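Local coordinates for protein UDP-N-acetylglucosamine 2-epimerase (Methanocaldococcus jannaschii, PDB 4NES) that probably catalyses the reversible epimerization at C-2 of UDP-N-acetylglucosamine to UDP-N-acetylmannosamine, the activated donor of ManNAc residues, at residues S140-K151 with I159-N169; I171-L179 with Y271-K279. All coordinates share one frame; numbering follows the deposited sequence.

Contact 1: residues S140-K151 with I159-N169; sequences SSYLFAPTEIAK and IEENKIFVVGN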
loop_
_atom_site.group_PDB
_atom_site.type_symbol
_atom_site.label_atom_id
_atom_site.label_comp_id
_atom_site.label_asym_id
_atom_site.label_seq_id
_atom_site.Cartn_x
_atom_site.Cartn_y
_atom_site.Cartn_z
ATOM N N SER A 140 -4.012 8.095 -3.471
ATOM C CA SER A 140 -4.738 9.327 -3.165
ATOM C C SER A 140 -5.270 10.010 -4.414
ATOM O O SER A 140 -4.621 10.010 -5.454
ATOM C CB SER A 140 -3.821 10.303 -2.429
ATOM O OG SER A 140 -3.530 9.832 -1.131
ATOM N N SER A 141 -6.448 10.615 -4.290
ATOM C CA SER A 141 -7.022 11.411 -5.365
ATOM C C SER A 141 -6.652 12.892 -5.253
ATOM O O SER A 141 -6.597 13.601 -6.261
ATOM C CB SER A 141 -8.538 11.248 -5.377
ATOM O OG SER A 141 -8.886 9.943 -5.800
ATOM N N TYR A 142 -6.396 13.348 -4.033
ATOM C CA TYR A 142 -5.905 14.700 -3.790
ATOM C C TYR A 142 -4.661 14.571 -2.933
ATOM O O TYR A 142 -4.692 13.921 -1.879
ATOM C CB TYR A 142 -6.935 15.542 -3.032
ATOM C CG TYR A 142 -8.265 15.692 -3.719
ATOM C CD1 TYR A 142 -9.244 14.720 -3.581
ATOM C CD2 TYR A 142 -8.557 16.819 -4.481
ATOM C CE1 TYR A 142 -10.468 14.854 -4.191
ATOM C CE2 TYR A 142 -9.791 16.956 -5.100
ATOM C CZ TYR A 142 -10.736 15.969 -4.946
ATOM O OH TYR A 142 -11.969 16.086 -5.551
ATOM N N LEU A 143 -3.575 15.207 -3.367
ATOM C CA LEU A 143 -2.308 15.149 -2.650
ATOM C C LEU A 143 -1.955 16.559 -2.238
ATOM O O LEU A 143 -1.583 17.386 -3.075
ATOM C CB LEU A 143 -1.215 14.544 -3.524
ATOM C CG LEU A 143 -1.503 13.060 -3.762
ATOM C CD1 LEU A 143 -2.116 12.810 -5.118
ATOM C CD2 LEU A 143 -0.265 12.211 -3.568
ATOM N N PHE A 144 -2.127 16.839 -0.954
ATOM C CA PHE A 144 -1.888 18.176 -0.437
ATOM C C PHE A 144 -0.458 18.256 0.064
ATOM O O PHE A 144 -0.155 17.889 1.197
ATOM C CB PHE A 144 -2.917 18.512 0.646
ATOM C CG PHE A 144 -4.318 18.561 0.121
ATOM C CD1 PHE A 144 -4.674 19.536 -0.798
ATOM C CD2 PHE A 144 -5.267 17.619 0.503
ATOM C CE1 PHE A 144 -5.960 19.597 -1.308
ATOM C CE2 PHE A 144 -6.558 17.676 0.004
ATOM C CZ PHE A 144 -6.905 18.662 -0.907
ATOM N N ALA A 145 0.419 18.730 -0.815
ATOM C CA ALA A 145 1.850 18.788 -0.557
ATOM C C ALA A 145 2.205 20.071 0.184
ATOM O O ALA A 145 1.634 21.134 -0.082
ATOM C CB ALA A 145 2.619 18.696 -1.870
ATOM N N PRO A 146 3.134 19.988 1.143
ATOM C CA PRO A 146 3.430 21.217 1.898
ATOM C C PRO A 146 4.396 22.139 1.164
ATOM O O PRO A 146 4.390 23.347 1.422
ATOM C CB PRO A 146 4.073 20.690 3.184
ATOM C CG PRO A 146 4.696 19.385 2.755
ATOM C CD PRO A 146 3.729 18.794 1.765
ATOM N N THR A 147 5.202 21.592 0.259
ATOM C CA THR A 147 6.244 22.356 -0.417
ATOM C C THR A 147 6.431 21.878 -1.847
ATOM O O THR A 147 5.954 20.806 -2.233
ATOM C CB THR A 147 7.617 22.162 0.257
ATOM O OG1 THR A 147 7.997 20.783 0.154
ATOM C CG2 THR A 147 7.596 22.572 1.715
ATOM N N GLU A 148 7.178 22.657 -2.621
ATOM C CA GLU A 148 7.528 22.264 -3.976
ATOM C C GLU A 148 8.426 21.031 -4.015
ATOM O O GLU A 148 8.328 20.240 -4.949
ATOM C CB GLU A 148 8.172 23.432 -4.724
ATOM C CG GLU A 148 7.247 24.636 -4.889
ATOM C CD GLU A 148 6.099 24.396 -5.864
ATOM O OE1 GLU A 148 6.124 23.396 -6.611
ATOM O OE2 GLU A 148 5.177 25.230 -5.893
ATOM N N ILE A 149 9.278 20.856 -3.003
ATOM C CA ILE A 149 10.086 19.636 -2.875
ATOM C C ILE A 149 9.192 18.398 -2.820
ATOM O O ILE A 149 9.427 17.411 -3.520
ATOM C CB ILE A 149 10.983 19.669 -1.624
ATOM C CG1 ILE A 149 12.097 20.705 -1.807
ATOM C CG2 ILE A 149 11.556 18.287 -1.333
ATOM C CD1 ILE A 149 12.896 20.517 -3.072
ATOM N N ALA A 150 8.152 18.463 -1.999
ATOM C CA ALA A 150 7.199 17.372 -1.873
ATOM C C ALA A 150 6.470 17.127 -3.192
ATOM O O ALA A 150 6.293 15.975 -3.609
ATOM C CB ALA A 150 6.213 17.662 -0.749
ATOM N N LYS A 151 6.048 18.196 -3.870
ATOM C CA LYS A 151 5.417 18.042 -5.182
ATOM C C LYS A 151 6.356 17.343 -6.156
ATOM O O LYS A 151 5.955 16.431 -6.879
ATOM C CB LYS A 151 4.979 19.391 -5.751
ATOM C CG LYS A 151 4.580 19.295 -7.216
ATOM C CD LYS A 151 3.864 20.538 -7.684
ATOM C CE LYS A 151 3.494 20.419 -9.165
ATOM N NZ LYS A 151 2.735 21.618 -9.635
ATOM N N ILE A 159 3.152 10.373 -10.293
ATOM C CA ILE A 159 1.806 10.797 -9.930
ATOM C C ILE A 159 1.401 11.981 -10.798
ATOM O O ILE A 159 2.208 12.864 -11.077
ATOM C CB ILE A 159 1.730 11.125 -8.426
ATOM C CG1 ILE A 159 1.786 9.819 -7.627
ATOM C CG2 ILE A 159 0.456 11.900 -8.071
ATOM C CD1 ILE A 159 2.200 10.001 -6.197
ATOM N N GLU A 160 0.153 11.973 -11.253
ATOM C CA GLU A 160 -0.340 12.995 -12.165
ATOM C C GLU A 160 -0.393 14.375 -11.510
ATOM O O GLU A 160 -0.875 14.531 -10.374
ATOM C CB GLU A 160 -1.717 12.601 -12.702
ATOM C CG GLU A 160 -2.484 11.622 -11.818
ATOM C CD GLU A 160 -2.007 10.166 -11.913
ATOM O OE1 GLU A 160 -2.123 9.554 -12.996
ATOM O OE2 GLU A 160 -1.521 9.628 -10.895
ATOM N N GLU A 161 0.106 15.378 -12.225
ATOM C CA GLU A 161 0.220 16.709 -11.662
ATOM C C GLU A 161 -1.125 17.285 -11.230
ATOM O O GLU A 161 -1.189 18.054 -10.265
ATOM C CB GLU A 161 0.925 17.666 -12.629
ATOM C CG GLU A 161 1.267 19.010 -11.990
ATOM C CD GLU A 161 2.239 19.834 -12.803
ATOM O OE1 GLU A 161 2.699 19.344 -13.855
ATOM O OE2 GLU A 161 2.545 20.973 -12.387
ATOM N N ASN A 162 -2.205 16.923 -11.918
ATOM C CA ASN A 162 -3.499 17.517 -11.578
ATOM C C ASN A 162 -4.075 17.052 -10.240
ATOM O O ASN A 162 -5.048 17.630 -9.747
ATOM C CB ASN A 162 -4.523 17.390 -12.721
ATOM C CG ASN A 162 -4.896 15.956 -13.033
ATOM O OD1 ASN A 162 -4.435 15.015 -12.389
ATOM N ND2 ASN A 162 -5.755 15.783 -14.034
ATOM N N LYS A 163 -3.452 16.035 -9.647
ATOM C CA LYS A 163 -3.826 15.553 -8.321
ATOM C C LYS A 163 -3.103 16.300 -7.200
ATOM O O LYS A 163 -3.466 16.169 -6.029
ATOM C CB LYS A 163 -3.472 14.077 -8.175
ATOM C CG LYS A 163 -4.292 13.077 -8.977
ATOM C CD LYS A 163 -3.833 11.670 -8.598
ATOM C CE LYS A 163 -4.823 10.594 -9.004
ATOM N NZ LYS A 163 -5.080 10.565 -10.467
ATOM N N ILE A 164 -2.069 17.052 -7.558
ATOM C CA ILE A 164 -1.155 17.634 -6.573
ATOM C C ILE A 164 -1.412 19.121 -6.365
ATOM O O ILE A 164 -1.479 19.891 -7.327
ATOM C CB ILE A 164 0.312 17.450 -7.008
ATOM C CG1 ILE A 164 0.594 15.989 -7.345
ATOM C CG2 ILE A 164 1.260 17.920 -5.907
ATOM C CD1 ILE A 164 1.932 15.805 -8.039
ATOM N N PHE A 165 -1.553 19.512 -5.103
ATOM C CA PHE A 165 -1.752 20.907 -4.727
ATOM C C PHE A 165 -0.733 21.256 -3.664
ATOM O O PHE A 165 -0.700 20.612 -2.615
ATOM C CB PHE A 165 -3.166 21.098 -4.166
ATOM C CG PHE A 165 -4.247 20.698 -5.121
ATOM C CD1 PHE A 165 -4.673 19.375 -5.208
ATOM C CD2 PHE A 165 -4.821 21.641 -5.956
ATOM C CE1 PHE A 165 -5.672 19.012 -6.118
ATOM C CE2 PHE A 165 -5.818 21.287 -6.855
ATOM C CZ PHE A 165 -6.238 19.979 -6.934
ATOM N N VAL A 166 0.105 22.262 -3.923
ATOM C CA VAL A 166 1.062 22.718 -2.921
ATOM C C VAL A 166 0.373 23.778 -2.085
ATOM O O VAL A 166 0.146 24.898 -2.551
ATOM C CB VAL A 166 2.327 23.288 -3.570
ATOM C CG1 VAL A 166 3.309 23.742 -2.491
ATOM C CG2 VAL A 166 2.972 22.240 -4.481
ATOM N N VAL A 167 0.010 23.404 -0.862
ATOM C CA VAL A 167 -0.859 24.234 -0.029
ATOM C C VAL A 167 -0.202 24.730 1.254
ATOM O O VAL A 167 -0.821 25.475 2.017
ATOM C CB VAL A 167 -2.169 23.497 0.353
ATOM C CG1 VAL A 167 -3.005 23.158 -0.883
ATOM C CG2 VAL A 167 -1.876 22.233 1.174
ATOM N N GLY A 168 1.053 24.349 1.481
ATOM C CA GLY A 168 1.728 24.613 2.741
ATOM C C GLY A 168 1.410 23.507 3.725
ATOM O O GLY A 168 0.635 22.602 3.421
ATOM N N ASN A 169 2.024 23.568 4.903
ATOM C CA ASN A 169 1.742 22.593 5.945
ATOM C C ASN A 169 0.789 23.179 6.971
ATOM O O ASN A 169 1.023 24.280 7.474
ATOM C CB ASN A 169 3.044 22.114 6.605
ATOM C CG ASN A 169 2.863 20.822 7.386
ATOM O OD1 ASN A 169 1.975 20.697 8.228
ATOM N ND2 ASN A 169 3.691 19.826 7.075
HETATM O O HOH W 1 0.646 19.775 3.336
#
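The side chains of Phe144 and Phe165 leave their strands in the same direction, ring centroids 5.9 Å apart and planes at 35°, too oblique for a stack or a T-shaped pair. Leu143 O meets the rim of the Phe165 ring; the Tyr142 ring in turn has Phe165 CE1 at its edge, 4.0 Å from Tyr142 CD2. Beneath these rings the strands run parallel, their axes 4.7 Å apart. Lys163 O and Phe165 O accept from Leu143 N and Ala145 N, while Leu143 O and Ala145 O accept from Phe165 N and Val167 N; the Phe165 N to Leu143 O bond is nearly straight, 175° at the hydrogen. On the sheet face of Leu143 and Ala145, Lys151 sends its chain across Val166, with Lys151 CB 3.7 Å from Val166 CG2. Lys151 CG stands anti to the backbone N (chi1 169°) and the chain stays extended beyond, which carries Lys151 NZ to 2.8 Å from Glu161 OE2 in a salt bridge on the anti side of the carboxylate and tilted out of its plane. Strand 142-145, helix 148-156 and strand 164-166 make a right-handed beta-alpha-beta crossover at one border of the seven-stranded parallel sheet. Leu154 of that helix covers Leu143 and Ile164, strand 112-116 continues the sheet beyond Tyr142, and on the other face Ile360 of helix 353-363 packs against Phe144 and Phe165.

Contact 2: residues I171-L179 with Y271-K279; sequences IVDATLQNL and YLEFLMLEK. With UDP (uridine-5'-diphosphate), chain C.
Tyr271 turns its CG anti to the backbone N (chi1 -167°), carrying the ring across to helix 171-179, and Phe274 repeats this torsion one turn later to lay its ring against the uracil of UDP. The motif is a knob into a hole within a GT-B fold: Tyr271 sits among Ile171, Ala174, Thr175 and Asn178, where the helix axes cross at -94° with a closest approach of 10.2 Å. Leu275 CD1 lies over one face of the Tyr271 ring, offset toward the rim. At the ring's edge come Ala174 O and Asn178 ND2, the amide plane turned steeply against the ring. Tyr271 OH is hydrogen-bonded to Glu294, which also binds UDP, tying the knob to the nucleotide site. Beyond it two methyls meet, Leu275 CD2 and Thr175 CG2, at 3.8 Å, and Leu272 CD2 lies against the backbone carbonyl oxygen Asn178 O at 3.6 Å. On the ligand side, UDP C5 stands 3.4 Å above the Phe274 plane, over the ring centre. An alanine in place of Phe274 would remove that ring and is likely to leave the uracil without its cover on this face, freer to shift. The hole's wall is itself braced, since Asn178 ND2 donates to Ala174 O at 2.9 Å, with the acceptor only 14° out of the amide plane.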
loop_
_atom_site.group_PDB
_atom_site.type_symbol
_atom_site.label_atom_id
_atom_site.label_comp_id
_atom_site.label_asym_id
_atom_site.label_seq_id
_atom_site.Cartn_x
_atom_site.Cartn_y
_atom_site.Cartn_z
ATOM N N ILE A 171 0.555 22.604 9.934
ATOM C CA ILE A 171 1.195 22.862 11.212
ATOM C C ILE A 171 1.492 24.353 11.385
ATOM O O ILE A 171 1.506 24.855 12.518
ATOM C CB ILE A 171 2.472 22.014 11.405
ATOM C CG1 ILE A 171 2.860 21.973 12.879
ATOM C CG2 ILE A 171 3.616 22.523 10.533
ATOM C CD1 ILE A 171 1.818 21.322 13.748
ATOM N N VAL A 172 1.690 25.083 10.284
ATOM C CA VAL A 172 1.838 26.534 10.392
ATOM C C VAL A 172 0.551 27.151 10.932
ATOM O O VAL A 172 0.598 27.943 11.871
ATOM C CB VAL A 172 2.220 27.203 9.054
ATOM C CG1 VAL A 172 2.409 28.715 9.246
ATOM C CG2 VAL A 172 3.481 26.595 8.503
ATOM N N ASP A 173 -0.590 26.789 10.343
ATOM C CA ASP A 173 -1.886 27.251 10.847
ATOM C C ASP A 173 -2.008 26.961 12.339
ATOM O O ASP A 173 -2.404 27.821 13.120
ATOM C CB ASP A 173 -3.072 26.500 10.215
ATOM C CG ASP A 173 -3.054 26.439 8.693
ATOM O OD1 ASP A 173 -1.990 26.455 8.050
ATOM O OD2 ASP A 173 -4.166 26.294 8.134
ATOM N N ALA A 174 -1.709 25.726 12.730
ATOM C CA ALA A 174 -1.899 25.296 14.112
ATOM C C ALA A 174 -1.004 26.078 15.073
ATOM O O ALA A 174 -1.455 26.545 16.131
ATOM C CB ALA A 174 -1.648 23.808 14.249
ATOM N N THR A 175 0.255 26.240 14.694
ATOM C CA THR A 175 1.207 26.934 15.547
ATOM C C THR A 175 0.796 28.405 15.623
ATOM O O THR A 175 0.903 29.034 16.682
ATOM C CB THR A 175 2.660 26.750 15.031
ATOM O OG1 THR A 175 2.913 25.359 14.791
ATOM C CG2 THR A 175 3.659 27.251 16.045
ATOM N N LEU A 176 0.271 28.929 14.516
ATOM C CA LEU A 176 -0.201 30.312 14.423
ATOM C C LEU A 176 -1.587 30.562 15.037
ATOM O O LEU A 176 -1.878 31.695 15.439
ATOM C CB LEU A 176 -0.195 30.778 12.964
ATOM C CG LEU A 176 1.027 31.524 12.419
ATOM C CD1 LEU A 176 0.912 33.012 12.752
ATOM C CD2 LEU A 176 2.336 30.951 12.950
ATOM N N GLN A 177 -2.447 29.543 15.093
ATOM C CA GLN A 177 -3.754 29.687 15.753
ATOM C C GLN A 177 -3.608 29.582 17.283
ATOM O O GLN A 177 -4.366 30.213 18.024
ATOM C CB GLN A 177 -4.873 28.758 15.153
ATOM C CG GLN A 177 -4.631 27.203 15.101
ATOM C CD GLN A 177 -5.718 26.350 14.336
ATOM O OE1 GLN A 177 -6.071 25.241 14.771
ATOM N NE2 GLN A 177 -6.198 26.855 13.206
ATOM N N ASN A 178 -2.589 28.856 17.748
ATOM C CA ASN A 178 -2.488 28.460 19.161
ATOM C C ASN A 178 -1.379 29.102 20.011
ATOM O O ASN A 178 -1.486 29.112 21.242
ATOM C CB ASN A 178 -2.434 26.931 19.295
ATOM C CG ASN A 178 -3.728 26.265 18.869
ATOM O OD1 ASN A 178 -4.718 26.280 19.601
ATOM N ND2 ASN A 178 -3.729 25.688 17.678
ATOM N N LEU A 179 -0.321 29.620 19.388
ATOM C CA LEU A 179 0.752 30.230 20.179
ATOM C C LEU A 179 0.232 31.426 20.968
ATOM O O LEU A 179 0.511 31.545 22.153
ATOM C CB LEU A 179 1.948 30.636 19.308
ATOM C CG LEU A 179 3.369 30.344 19.813
ATOM C CD1 LEU A 179 4.331 31.415 19.315
ATOM C CD2 LEU A 179 3.447 30.209 21.325
ATOM N N TYR A 271 -0.862 20.580 23.754
ATOM C CA TYR A 271 -0.253 21.381 22.695
ATOM C C TYR A 271 0.116 22.794 23.149
ATOM O O TYR A 271 1.182 23.305 22.813
ATOM C CB TYR A 271 -1.188 21.440 21.494
ATOM C CG TYR A 271 -0.544 21.960 20.235
ATOM C CD1 TYR A 271 0.670 21.463 19.802
ATOM C CD2 TYR A 271 -1.172 22.943 19.468
ATOM C CE1 TYR A 271 1.257 21.926 18.640
ATOM C CE2 TYR A 271 -0.589 23.411 18.299
ATOM C CZ TYR A 271 0.631 22.894 17.899
ATOM O OH TYR A 271 1.221 23.348 16.739
ATOM N N LEU A 272 -0.761 23.429 23.916
ATOM C CA LEU A 272 -0.492 24.792 24.366
ATOM C C LEU A 272 0.747 24.834 25.253
ATOM O O LEU A 272 1.627 25.697 25.105
ATOM C CB LEU A 272 -1.697 25.362 25.117
ATOM C CG LEU A 272 -2.991 25.410 24.317
ATOM C CD1 LEU A 272 -4.116 25.930 25.208
ATOM C CD2 LEU A 272 -2.839 26.287 23.087
ATOM N N GLU A 273 0.810 23.884 26.176
ATOM C CA GLU A 273 1.950 23.747 27.058
ATOM C C GLU A 273 3.228 23.463 26.264
ATOM O O GLU A 273 4.280 24.056 26.523
ATOM C CB GLU A 273 1.674 22.634 28.073
ATOM C CG GLU A 273 0.606 22.999 29.115
ATOM C CD GLU A 273 -0.815 22.848 28.609
ATOM O OE1 GLU A 273 -1.034 22.220 27.547
ATOM O OE2 GLU A 273 -1.729 23.365 29.282
ATOM N N PHE A 274 3.136 22.562 25.289
ATOM C CA PHE A 274 4.326 22.196 24.534
ATOM C C PHE A 274 4.830 23.338 23.656
ATOM O O PHE A 274 6.039 23.535 23.527
ATOM C CB PHE A 274 4.115 20.920 23.716
ATOM C CG PHE A 274 5.401 20.277 23.313
ATOM C CD1 PHE A 274 6.184 19.643 24.262
ATOM C CD2 PHE A 274 5.855 20.347 22.005
ATOM C CE1 PHE A 274 7.397 19.067 23.912
ATOM C CE2 PHE A 274 7.066 19.761 21.651
ATOM C CZ PHE A 274 7.831 19.131 22.614
ATOM N N LEU A 275 3.915 24.096 23.053
ATOM C CA LEU A 275 4.314 25.259 22.265
ATOM C C LEU A 275 5.107 26.243 23.110
ATOM O O LEU A 275 6.089 26.816 22.651
ATOM C CB LEU A 275 3.090 25.974 21.692
ATOM C CG LEU A 275 2.428 25.308 20.493
ATOM C CD1 LEU A 275 1.136 26.053 20.193
ATOM C CD2 LEU A 275 3.347 25.326 19.274
HETATM N N MSE A 276 4.693 26.433 24.358
HETATM C CA MSE A 276 5.448 27.287 25.256
HETATM C C MSE A 276 6.844 26.741 25.549
HETATM O O MSE A 276 7.821 27.490 25.571
HETATM C CB MSE A 276 4.667 27.503 26.553
HETATM C CG MSE A 276 3.474 28.432 26.407
HETATM SE SE MSE A 276 3.990 30.216 25.814
HETATM C CE MSE A 276 5.126 30.706 27.319
ATOM N N LEU A 277 6.944 25.435 25.758
ATOM C CA LEU A 277 8.256 24.840 25.954
ATOM C C LEU A 277 9.132 25.005 24.710
ATOM O O LEU A 277 10.314 25.305 24.820
ATOM C CB LEU A 277 8.132 23.365 26.327
ATOM C CG LEU A 277 7.562 23.091 27.720
ATOM C CD1 LEU A 277 7.291 21.610 27.853
ATOM C CD2 LEU A 277 8.528 23.562 28.811
ATOM N N GLU A 278 8.560 24.818 23.524
ATOM C CA GLU A 278 9.341 24.990 22.303
ATOM C C GLU A 278 9.793 26.433 22.128
ATOM O O GLU A 278 10.974 26.698 21.861
ATOM C CB GLU A 278 8.526 24.584 21.080
ATOM C CG GLU A 278 8.228 23.105 20.986
ATOM C CD GLU A 278 7.329 22.788 19.819
ATOM O OE1 GLU A 278 6.352 23.524 19.597
ATOM O OE2 GLU A 278 7.601 21.803 19.109
ATOM N N LYS A 279 8.847 27.362 22.267
ATOM C CA LYS A 279 9.116 28.760 21.977
ATOM C C LYS A 279 10.254 29.287 22.838
ATOM O O LYS A 279 11.055 30.109 22.391
ATOM C CB LYS A 279 7.858 29.600 22.217
ATOM C CG LYS A 279 8.036 31.077 21.879
ATOM C CD LYS A 279 6.807 31.896 22.233
ATOM C CE LYS A 279 7.015 33.361 21.865
ATOM N NZ LYS A 279 8.061 34.010 22.698
HETATM N N1 UDP C . 3.562 17.611 21.170
HETATM C C2 UDP C . 2.756 17.951 22.203
HETATM N N3 UDP C . 3.110 17.625 23.465
HETATM C C4 UDP C . 4.251 16.959 23.748
HETATM C C5 UDP C . 5.109 16.587 22.704
HETATM C C6 UDP C . 4.720 16.928 21.404
HETATM O O2 UDP C . 1.703 18.559 21.999
HETATM O O4 UDP C . 4.564 16.641 25.066
HETATM C "C1'" UDP C . 3.209 17.895 19.768
HETATM C "C2'" UDP C . 4.102 18.711 18.991
HETATM O "O2'" UDP C . 3.912 20.076 19.288
HETATM C "C3'" UDP C . 3.785 18.332 17.608
HETATM C "C4'" UDP C . 3.326 16.954 17.715
HETATM O "O4'" UDP C . 3.243 16.644 19.084
HETATM O "O3'" UDP C . 2.780 19.110 17.018
HETATM C "C5'" UDP C . 4.257 15.962 17.105
HETATM O "O5'" UDP C . 3.843 14.638 17.340
HETATM P PA UDP C . 4.867 13.440 17.502
HETATM O O1A UDP C . 4.314 12.494 18.547
HETATM O O2A UDP C . 6.225 13.991 17.879
HETATM O O3A UDP C . 4.907 12.639 16.144
HETATM P PB UDP C . 5.538 12.897 14.732
HETATM O O1B UDP C . 5.374 14.360 14.348
HETATM O O2B UDP C . 6.984 12.473 14.762
HETATM O O3B UDP C . 4.730 11.983 13.853
#

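Followed from the N terminus, the chain first closes contact 1, a short loop in which only seven residues, mostly helical, separate 140-151 from 159-169. It then passes from strand 164-166 through a short turn into helix 170-183, the first partner of contact 2. That contact closes a much longer loop: 91 residues intervene before 271-279, and they include strands 201-205, 235-239 and 263-266 of the six-stranded sheet. The two loops are in series, neither nested nor crossing, and the contact centres lie about 25 Å apart. Contact 1 thus joins neighbouring strands at the border of the seven-stranded sheet, whereas contact 2 ties the helix following that border to a helix of the other sheet's domain, beside UDP.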